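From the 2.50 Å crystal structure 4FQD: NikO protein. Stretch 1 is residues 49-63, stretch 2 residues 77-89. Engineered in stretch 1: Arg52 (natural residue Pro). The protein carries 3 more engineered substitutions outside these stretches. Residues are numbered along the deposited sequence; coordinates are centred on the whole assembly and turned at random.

Stretch 1 (49-63) APVRIENCPDIVETA
Stretch 2 77-89: HYDGADETFTVDA

A single methyl group, CG2 of Thr62, lies over the faces of two aromatic rings at once: it is 4.1 Å from the ring centroid of Tyr78 (26° off the normal) and 4.1 Å from that of Phe85 (12° off the normal). Thr62 sits in the helix that begins at Val60, with Ile59 at the N-cap position; its chi1 is m (-51°), and its OG1 donates to Pro57 O at 2.6 Å, tying the helix to the preceding loop while the methyl meets the rings. Tyr78 (chi1 t, chi2 69°) points toward stretch 1, and its OH donates to Cys56 O at 2.9 Å, the carbonyl lying near the ring plane. Phe85 is also t at chi1, with chi2 21°. Cys56, chi1 t, fills the space beside both aromatics: its SG is 3.7 Å from Tyr78 CE1 and 3.5 Å from Phe85 CB, and it views both rings obliquely.

Strands 50-54 and 84-88 run antiparallel, their N-to-C directions 166° apart and their axes 4.6 Å apart at closest approach. Val51 pairs with Val87 (CA to CA 5.4 Å) through Val51 N to Val87 O, 2.8 Å, and Val87 N to Val51 O, 3.2 Å. Two residues on, Ile53 pairs with Phe85 (CA to CA 4.8 Å) through Ile53 N to Phe85 O, 2.7 Å, and Phe85 N to Ile53 O, 2.8 Å. These four residues share one buried face of the sheet, where Val51 CB meets Val87 CG2 at 4.0 Å and Ile53 CB meets Phe85 CB at 4.0 Å; Val51 is t, Val87 m and Ile53 m,t. Between them, Arg52 and Thr86 form a non-hydrogen-bonded pair, CA to CA 4.5 Å, on the other face.

Engineered Arg52 is fully extended, t at chi1 through chi3. Its NE passes 3.5 Å from Thr84 CG2, and its NH2 reaches Asp82 OD2 at 4.0 Å, a long salt bridge.

Past Glu54, Asn55 turns the backbone through phi/psi 53/45, and Glu83 has the similar values 53/53. Beyond this irregularity Cys56 N donates to Glu83 O at 2.9 Å, extending the backbone connection past the strand. Within stretch 2, Tyr78 is brought alongside by a hairpin: His77 N to Thr86 O is 3.0 Å, Thr86 N to His77 O 3.1 Å, and Asp79 N to Thr84 O 2.8 Å. At the opposite end of the strand pair, one water accepts from Ala89 N and donates to Ala49 O, both at 2.7 Å.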

ATOM      1  N   ALA A  49     -22.857 -10.232  36.606  1.00 23.69           N
ATOM      2  CA  ALA A  49     -23.910  -9.236  36.463  1.00 19.73           C
ATOM      3  C   ALA A  49     -24.588  -9.354  35.101  1.00 22.15           C
ATOM      4  O   ALA A  49     -23.952  -9.735  34.120  1.00 23.26           O
ATOM      5  CB  ALA A  49     -23.340  -7.842  36.649  1.00 23.03           C
ATOM      6  N   PRO A  50     -25.888  -9.029  35.041  1.00 23.84           N
ATOM      7  CA  PRO A  50     -26.614  -9.068  33.768  1.00 21.84           C
ATOM      8  C   PRO A  50     -26.143  -7.974  32.815  1.00 21.13           C
ATOM      9  O   PRO A  50     -25.916  -6.840  33.236  1.00 19.76           O
ATOM     10  CB  PRO A  50     -28.067  -8.818  34.186  1.00 19.32           C
ATOM     11  CG  PRO A  50     -27.966  -8.076  35.475  1.00 14.72           C
ATOM     12  CD  PRO A  50     -26.762  -8.645  36.163  1.00 17.81           C
ATOM     13  N   VAL A  51     -25.994  -8.323  31.542  1.00 23.92           N
ATOM     14  CA  VAL A  51     -25.579  -7.362  30.528  1.00 22.36           C
ATOM     15  C   VAL A  51     -26.632  -7.251  29.432  1.00 21.10           C
ATOM     16  O   VAL A  51     -26.872  -8.205  28.691  1.00 17.96           O
ATOM     17  CB  VAL A  51     -24.228  -7.754  29.901  1.00 16.58           C
ATOM     18  CG1 VAL A  51     -23.879  -6.814  28.755  1.00 18.24           C
ATOM     19  CG2 VAL A  51     -23.136  -7.746  30.958  1.00 16.98           C
ATOM     20  N   ARG A  52     -27.262  -6.085  29.339  1.00 13.99           N
ATOM     21  CA  ARG A  52     -28.282  -5.854  28.324  1.00 21.32           C
ATOM     22  C   ARG A  52     -27.676  -5.251  27.063  1.00 19.32           C
ATOM     23  O   ARG A  52     -27.150  -4.138  27.084  1.00 20.39           O
ATOM     24  CB  ARG A  52     -29.392  -4.950  28.860  1.00 26.93           C
ATOM     25  CG  ARG A  52     -30.525  -4.747  27.872  1.00 30.00           C
ATOM     26  CD  ARG A  52     -31.633  -3.880  28.438  1.00 30.90           C
ATOM     27  NE  ARG A  52     -32.760  -3.800  27.514  1.00 42.74           N
ATOM     28  CZ  ARG A  52     -33.838  -3.049  27.709  1.00 52.39           C
ATOM     29  NH1 ARG A  52     -33.939  -2.302  28.801  1.00 44.12           N
ATOM     30  NH2 ARG A  52     -34.814  -3.041  26.811  1.00 47.19           N
ATOM     31  N   ILE A  53     -27.760  -5.993  25.965  1.00 20.12           N
ATOM     32  CA  ILE A  53     -27.159  -5.570  24.707  1.00 16.52           C
ATOM     33  C   ILE A  53     -28.217  -5.130  23.703  1.00 19.70           C
ATOM     34  O   ILE A  53     -28.902  -5.960  23.104  1.00 24.63           O
ATOM     35  CB  ILE A  53     -26.318  -6.702  24.089  1.00 17.98           C
ATOM     36  CG1 ILE A  53     -25.346  -7.270  25.124  1.00 12.54           C
ATOM     37  CG2 ILE A  53     -25.572  -6.203  22.866  1.00 16.56           C
ATOM     38  CD1 ILE A  53     -24.532  -8.441  24.621  1.00 12.01           C
ATOM     39  N   GLU A  54     -28.349  -3.820  23.521  1.00 20.62           N
ATOM     40  CA  GLU A  54     -29.296  -3.280  22.554  1.00 20.60           C
ATOM     41  C   GLU A  54     -28.664  -3.213  21.169  1.00 17.98           C
ATOM     42  O   GLU A  54     -27.441  -3.282  21.035  1.00 16.79           O
ATOM     43  CB  GLU A  54     -29.785  -1.899  22.987  1.00 24.56           C
ATOM     44  CG  GLU A  54     -30.383  -1.873  24.381  1.00 35.68           C
ATOM     45  CD  GLU A  54     -31.582  -0.952  24.482  1.00 49.18           C
ATOM     46  OE1 GLU A  54     -32.136  -0.580  23.426  1.00 40.00           O
ATOM     47  OE2 GLU A  54     -31.971  -0.602  25.615  1.00 55.17           O
ATOM     48  N   ASN A  55     -29.506  -3.072  20.148  1.00 18.16           N
ATOM     49  CA  ASN A  55     -29.063  -3.099  18.757  1.00 14.34           C
ATOM     50  C   ASN A  55     -28.247  -4.356  18.471  1.00 15.97           C
ATOM     51  O   ASN A  55     -27.184  -4.299  17.857  1.00 16.76           O
ATOM     52  CB  ASN A  55     -28.262  -1.838  18.407  1.00 20.31           C
ATOM     53  CG  ASN A  55     -28.049  -1.674  16.911  1.00 21.22           C
ATOM     54  OD1 ASN A  55     -28.897  -2.058  16.105  1.00 16.08           O
ATOM     55  ND2 ASN A  55     -26.906  -1.111  16.535  1.00 17.47           N
ATOM     56  N   CYS A  56     -28.748  -5.493  18.942  1.00 15.26           N
ATOM     57  CA  CYS A  56     -28.064  -6.763  18.744  1.00 17.09           C
ATOM     58  C   CYS A  56     -28.508  -7.415  17.442  1.00 17.18           C
ATOM     59  O   CYS A  56     -29.704  -7.580  17.202  1.00 19.63           O
ATOM     60  CB  CYS A  56     -28.318  -7.705  19.923  1.00 14.47           C
ATOM     61  SG  CYS A  56     -27.503  -9.312  19.777  1.00 17.27           S
ATOM     62  N   PRO A  57     -27.541  -7.786  16.593  1.00 18.55           N
ATOM     63  CA  PRO A  57     -27.839  -8.394  15.293  1.00 19.72           C
ATOM     64  C   PRO A  57     -28.430  -9.793  15.440  1.00 22.07           C
ATOM     65  O   PRO A  57     -27.999 -10.562  16.300  1.00 19.93           O
ATOM     66  CB  PRO A  57     -26.467  -8.466  14.620  1.00 17.52           C
ATOM     67  CG  PRO A  57     -25.498  -8.527  15.749  1.00 19.21           C
ATOM     68  CD  PRO A  57     -26.091  -7.678  16.835  1.00 14.62           C
ATOM     69  N   ASP A  58     -29.414 -10.108  14.606  1.00 20.43           N
ATOM     70  CA  ASP A  58     -30.027 -11.430  14.607  1.00 20.83           C
ATOM     71  C   ASP A  58     -29.289 -12.346  13.638  1.00 24.55           C
ATOM     72  O   ASP A  58     -29.766 -12.622  12.537  1.00 24.83           O
ATOM     73  CB  ASP A  58     -31.506 -11.330  14.231  1.00 22.52           C
ATOM     74  CG  ASP A  58     -32.223 -12.663  14.328  1.00 27.58           C
ATOM     75  OD1 ASP A  58     -31.746 -13.547  15.071  1.00 35.89           O
ATOM     76  OD2 ASP A  58     -33.269 -12.823  13.664  1.00 33.99           O
ATOM     77  N   ILE A  59     -28.114 -12.808  14.054  1.00 24.45           N
ATOM     78  CA  ILE A  59     -27.285 -13.663  13.216  1.00 19.43           C
ATOM     79  C   ILE A  59     -26.944 -14.971  13.921  1.00 19.47           C
ATOM     80  O   ILE A  59     -27.451 -15.251  15.008  1.00 23.29           O
ATOM     81  CB  ILE A  59     -25.983 -12.950  12.803  1.00 23.24           C
ATOM     82  CG1 ILE A  59     -25.236 -12.448  14.040  1.00 22.00           C
ATOM     83  CG2 ILE A  59     -26.288 -11.793  11.864  1.00 22.09           C
ATOM     84  CD1 ILE A  59     -23.956 -11.706  13.723  1.00 17.98           C
ATOM     85  N   VAL A  60     -26.082 -15.765  13.293  1.00 20.17           N
ATOM     86  CA  VAL A  60     -25.697 -17.068  13.826  1.00 23.97           C
ATOM     87  C   VAL A  60     -25.001 -16.946  15.178  1.00 24.94           C
ATOM     88  O   VAL A  60     -25.294 -17.704  16.105  1.00 26.72           O
ATOM     89  CB  VAL A  60     -24.776 -17.822  12.845  1.00 25.26           C
ATOM     90  CG1 VAL A  60     -24.335 -19.152  13.438  1.00 17.72           C
ATOM     91  CG2 VAL A  60     -25.481 -18.033  11.512  1.00 24.19           C
ATOM     92  N   GLU A  61     -24.085 -15.986  15.282  1.00 24.88           N
ATOM     93  CA  GLU A  61     -23.318 -15.764  16.505  1.00 24.63           C
ATOM     94  C   GLU A  61     -24.220 -15.556  17.720  1.00 21.87           C
ATOM     95  O   GLU A  61     -23.981 -16.126  18.783  1.00 17.70           O
ATOM     96  CB  GLU A  61     -22.384 -14.561  16.339  1.00 22.29           C
ATOM     97  CG  GLU A  61     -21.293 -14.749  15.294  1.00 33.12           C
ATOM     98  CD  GLU A  61     -20.113 -15.545  15.816  1.00 41.63           C
ATOM     99  OE1 GLU A  61     -19.936 -15.603  17.049  1.00 40.60           O
ATOM    100  OE2 GLU A  61     -19.362 -16.113  14.996  1.00 40.80           O
ATOM    101  N   THR A  62     -25.258 -14.742  17.550  1.00 20.93           N
ATOM    102  CA  THR A  62     -26.184 -14.435  18.636  1.00 21.21           C
ATOM    103  C   THR A  62     -26.882 -15.691  19.148  1.00 21.88           C
ATOM    104  O   THR A  62     -27.004 -15.898  20.356  1.00 26.50           O
ATOM    105  CB  THR A  62     -27.256 -13.422  18.194  1.00 21.74           C
ATOM    106  OG1 THR A  62     -26.626 -12.286  17.590  1.00 22.08           O
ATOM    107  CG2 THR A  62     -28.083 -12.966  19.385  1.00 18.56           C
ATOM    108  N   ALA A  63     -27.335 -16.528  18.221  1.00 21.78           N
ATOM    109  CA  ALA A  63     -28.049 -17.750  18.572  1.00 18.35           C
ATOM    110  C   ALA A  63     -27.148 -18.738  19.304  1.00 22.17           C
ATOM    111  O   ALA A  63     -27.525 -19.277  20.343  1.00 20.10           O
ATOM    112  CB  ALA A  63     -28.644 -18.393  17.326  1.00 14.08           C
ATOM    113  N   HIS A  77     -31.131 -14.539  26.720  1.00 21.27           N
ATOM    114  CA  HIS A  77     -32.405 -14.408  26.024  1.00 22.32           C
ATOM    115  C   HIS A  77     -32.373 -13.297  24.983  1.00 24.18           C
ATOM    116  O   HIS A  77     -32.093 -12.142  25.301  1.00 21.47           O
ATOM    117  CB  HIS A  77     -33.539 -14.150  27.018  1.00 22.58           C
ATOM    118  CG  HIS A  77     -34.857 -13.868  26.366  1.00 20.92           C
ATOM    119  ND1 HIS A  77     -35.396 -12.603  26.295  1.00 25.93           N
ATOM    120  CD2 HIS A  77     -35.739 -14.689  25.746  1.00 24.37           C
ATOM    121  CE1 HIS A  77     -36.558 -12.655  25.666  1.00 28.00           C
ATOM    122  NE2 HIS A  77     -36.787 -13.909  25.322  1.00 25.84           N
ATOM    123  N   TYR A  78     -32.664 -13.655  23.737  1.00 23.11           N
ATOM    124  CA  TYR A  78     -32.692 -12.682  22.653  1.00 26.62           C
ATOM    125  C   TYR A  78     -34.121 -12.295  22.287  1.00 27.47           C
ATOM    126  O   TYR A  78     -34.926 -13.142  21.903  1.00 25.98           O
ATOM    127  CB  TYR A  78     -31.959 -13.219  21.421  1.00 19.42           C
ATOM    128  CG  TYR A  78     -31.916 -12.243  20.266  1.00 26.87           C
ATOM    129  CD1 TYR A  78     -31.161 -11.079  20.344  1.00 20.87           C
ATOM    130  CD2 TYR A  78     -32.625 -12.487  19.098  1.00 28.29           C
ATOM    131  CE1 TYR A  78     -31.116 -10.182  19.292  1.00 24.10           C
ATOM    132  CE2 TYR A  78     -32.585 -11.596  18.038  1.00 28.91           C
ATOM    133  CZ  TYR A  78     -31.830 -10.447  18.140  1.00 26.08           C
ATOM    134  OH  TYR A  78     -31.788  -9.559  17.089  1.00 27.92           O
ATOM    135  N   ASP A  79     -34.425 -11.008  22.415  1.00 29.16           N
ATOM    136  CA  ASP A  79     -35.737 -10.487  22.056  1.00 24.55           C
ATOM    137  C   ASP A  79     -35.671  -9.869  20.664  1.00 30.44           C
ATOM    138  O   ASP A  79     -35.314  -8.700  20.511  1.00 27.46           O
ATOM    139  CB  ASP A  79     -36.190  -9.445  23.081  1.00 29.48           C
ATOM    140  CG  ASP A  79     -37.679  -9.153  23.006  1.00 42.12           C
ATOM    141  OD1 ASP A  79     -38.287  -9.385  21.939  1.00 41.56           O
ATOM    142  OD2 ASP A  79     -38.241  -8.687  24.019  1.00 39.39           O
ATOM    143  N   GLY A  80     -36.021 -10.658  19.652  1.00 38.41           N
ATOM    144  CA  GLY A  80     -35.932 -10.227  18.268  1.00 30.20           C
ATOM    145  C   GLY A  80     -36.809  -9.041  17.912  1.00 36.13           C
ATOM    146  O   GLY A  80     -36.579  -8.374  16.902  1.00 37.15           O
ATOM    147  N   ALA A  81     -37.815  -8.775  18.740  1.00 39.34           N
ATOM    148  CA  ALA A  81     -38.727  -7.660  18.507  1.00 36.41           C
ATOM    149  C   ALA A  81     -38.011  -6.316  18.602  1.00 39.41           C
ATOM    150  O   ALA A  81     -38.127  -5.479  17.707  1.00 46.57           O
ATOM    151  CB  ALA A  81     -39.891  -7.714  19.483  1.00 35.20           C
ATOM    152  N   ASP A  82     -37.275  -6.109  19.689  1.00 35.44           N
ATOM    153  CA  ASP A  82     -36.511  -4.877  19.861  1.00 36.56           C
ATOM    154  C   ASP A  82     -35.010  -5.129  19.745  1.00 26.81           C
ATOM    155  O   ASP A  82     -34.202  -4.273  20.105  1.00 28.34           O
ATOM    156  CB  ASP A  82     -36.849  -4.201  21.193  1.00 40.96           C
ATOM    157  CG  ASP A  82     -36.588  -5.094  22.386  1.00 48.14           C
ATOM    158  OD1 ASP A  82     -36.609  -6.328  22.213  1.00 52.11           O
ATOM    159  OD2 ASP A  82     -36.368  -4.564  23.496  1.00 47.12           O
ATOM    160  N   GLU A  83     -34.655  -6.306  19.236  1.00 28.94           N
ATOM    161  CA  GLU A  83     -33.262  -6.680  18.991  1.00 27.38           C
ATOM    162  C   GLU A  83     -32.381  -6.498  20.221  1.00 26.10           C
ATOM    163  O   GLU A  83     -31.344  -5.838  20.164  1.00 24.70           O
ATOM    164  CB  GLU A  83     -32.696  -5.893  17.806  1.00 27.32           C
ATOM    165  CG  GLU A  83     -33.516  -6.032  16.536  1.00 41.56           C
ATOM    166  CD  GLU A  83     -32.777  -5.546  15.307  1.00 45.12           C
ATOM    167  OE1 GLU A  83     -32.733  -4.318  15.080  1.00 49.12           O
ATOM    168  OE2 GLU A  83     -32.238  -6.394  14.567  1.00 38.87           O
ATOM    169  N   THR A  84     -32.804  -7.089  21.333  1.00 30.68           N
ATOM    170  CA  THR A  84     -32.092  -6.946  22.596  1.00 24.09           C
ATOM    171  C   THR A  84     -31.604  -8.292  23.119  1.00 23.49           C
ATOM    172  O   THR A  84     -32.385  -9.231  23.275  1.00 24.94           O
ATOM    173  CB  THR A  84     -32.976  -6.276  23.662  1.00 26.10           C
ATOM    174  OG1 THR A  84     -33.359  -4.969  23.215  1.00 29.11           O
ATOM    175  CG2 THR A  84     -32.226  -6.156  24.976  1.00 30.04           C
ATOM    176  N   PHE A  85     -30.305  -8.377  23.388  1.00 19.59           N
ATOM    177  CA  PHE A  85     -29.702  -9.596  23.906  1.00 16.37           C
ATOM    178  C   PHE A  85     -29.324  -9.404  25.368  1.00 19.03           C
ATOM    179  O   PHE A  85     -28.477  -8.573  25.694  1.00 19.87           O
ATOM    180  CB  PHE A  85     -28.452  -9.951  23.098  1.00 19.24           C
ATOM    181  CG  PHE A  85     -27.993 -11.371  23.276  1.00 16.48           C
ATOM    182  CD1 PHE A  85     -28.863 -12.345  23.738  1.00 19.51           C
ATOM    183  CD2 PHE A  85     -26.688 -11.729  22.985  1.00 10.74           C
ATOM    184  CE1 PHE A  85     -28.441 -13.652  23.901  1.00 22.64           C
ATOM    185  CE2 PHE A  85     -26.258 -13.034  23.147  1.00 14.79           C
ATOM    186  CZ  PHE A  85     -27.135 -13.997  23.605  1.00 19.78           C
ATOM    187  N   THR A  86     -29.958 -10.171  26.249  1.00 21.59           N
ATOM    188  CA  THR A  86     -29.664 -10.091  27.674  1.00 18.19           C
ATOM    189  C   THR A  86     -28.998 -11.369  28.178  1.00 21.78           C
ATOM    190  O   THR A  86     -29.579 -12.451  28.111  1.00 21.79           O
ATOM    191  CB  THR A  86     -30.932  -9.820  28.502  1.00 20.05           C
ATOM    192  OG1 THR A  86     -31.515  -8.577  28.092  1.00 25.41           O
ATOM    193  CG2 THR A  86     -30.592  -9.749  29.983  1.00 23.24           C
ATOM    194  N   VAL A  87     -27.774 -11.232  28.677  1.00 21.38           N
ATOM    195  CA  VAL A  87     -27.022 -12.371  29.191  1.00 15.45           C
ATOM    196  C   VAL A  87     -26.630 -12.157  30.650  1.00 21.32           C
ATOM    197  O   VAL A  87     -26.575 -11.024  31.129  1.00 20.25           O
ATOM    198  CB  VAL A  87     -25.748 -12.624  28.364  1.00 15.61           C
ATOM    199  CG1 VAL A  87     -26.105 -13.022  26.938  1.00 16.18           C
ATOM    200  CG2 VAL A  87     -24.857 -11.391  28.376  1.00 13.60           C
ATOM    201  N   ASP A  88     -26.363 -13.253  31.352  1.00 20.27           N
ATOM    202  CA  ASP A  88     -25.938 -13.195  32.746  1.00 16.40           C
ATOM    203  C   ASP A  88     -25.144 -14.451  33.094  1.00 23.95           C
ATOM    204  O   ASP A  88     -25.681 -15.559  33.080  1.00 23.36           O
ATOM    205  CB  ASP A  88     -27.146 -13.060  33.675  1.00 20.14           C
ATOM    206  CG  ASP A  88     -26.766 -12.572  35.064  1.00 26.78           C
ATOM    207  OD1 ASP A  88     -25.572 -12.650  35.424  1.00 32.00           O
ATOM    208  OD2 ASP A  88     -27.665 -12.111  35.799  1.00 28.54           O
ATOM    209  N   ALA A  89     -23.866 -14.269  33.408  1.00 23.29           N
ATOM    210  CA  ALA A  89     -22.981 -15.396  33.684  1.00 23.25           C
ATOM    211  C   ALA A  89     -22.824 -15.653  35.179  1.00 23.03           C
ATOM    212  O   ALA A  89     -21.848 -16.266  35.608  1.00 29.59           O
ATOM    213  CB  ALA A  89     -21.622 -15.167  33.040  1.00 16.70           C
TER
HETATM  214  O   HOH W   1     -22.698 -11.885  32.965  1.00 18.18           O
HETATM  215  O   HOH W   2     -31.168  -1.277  15.638  1.00 22.77           O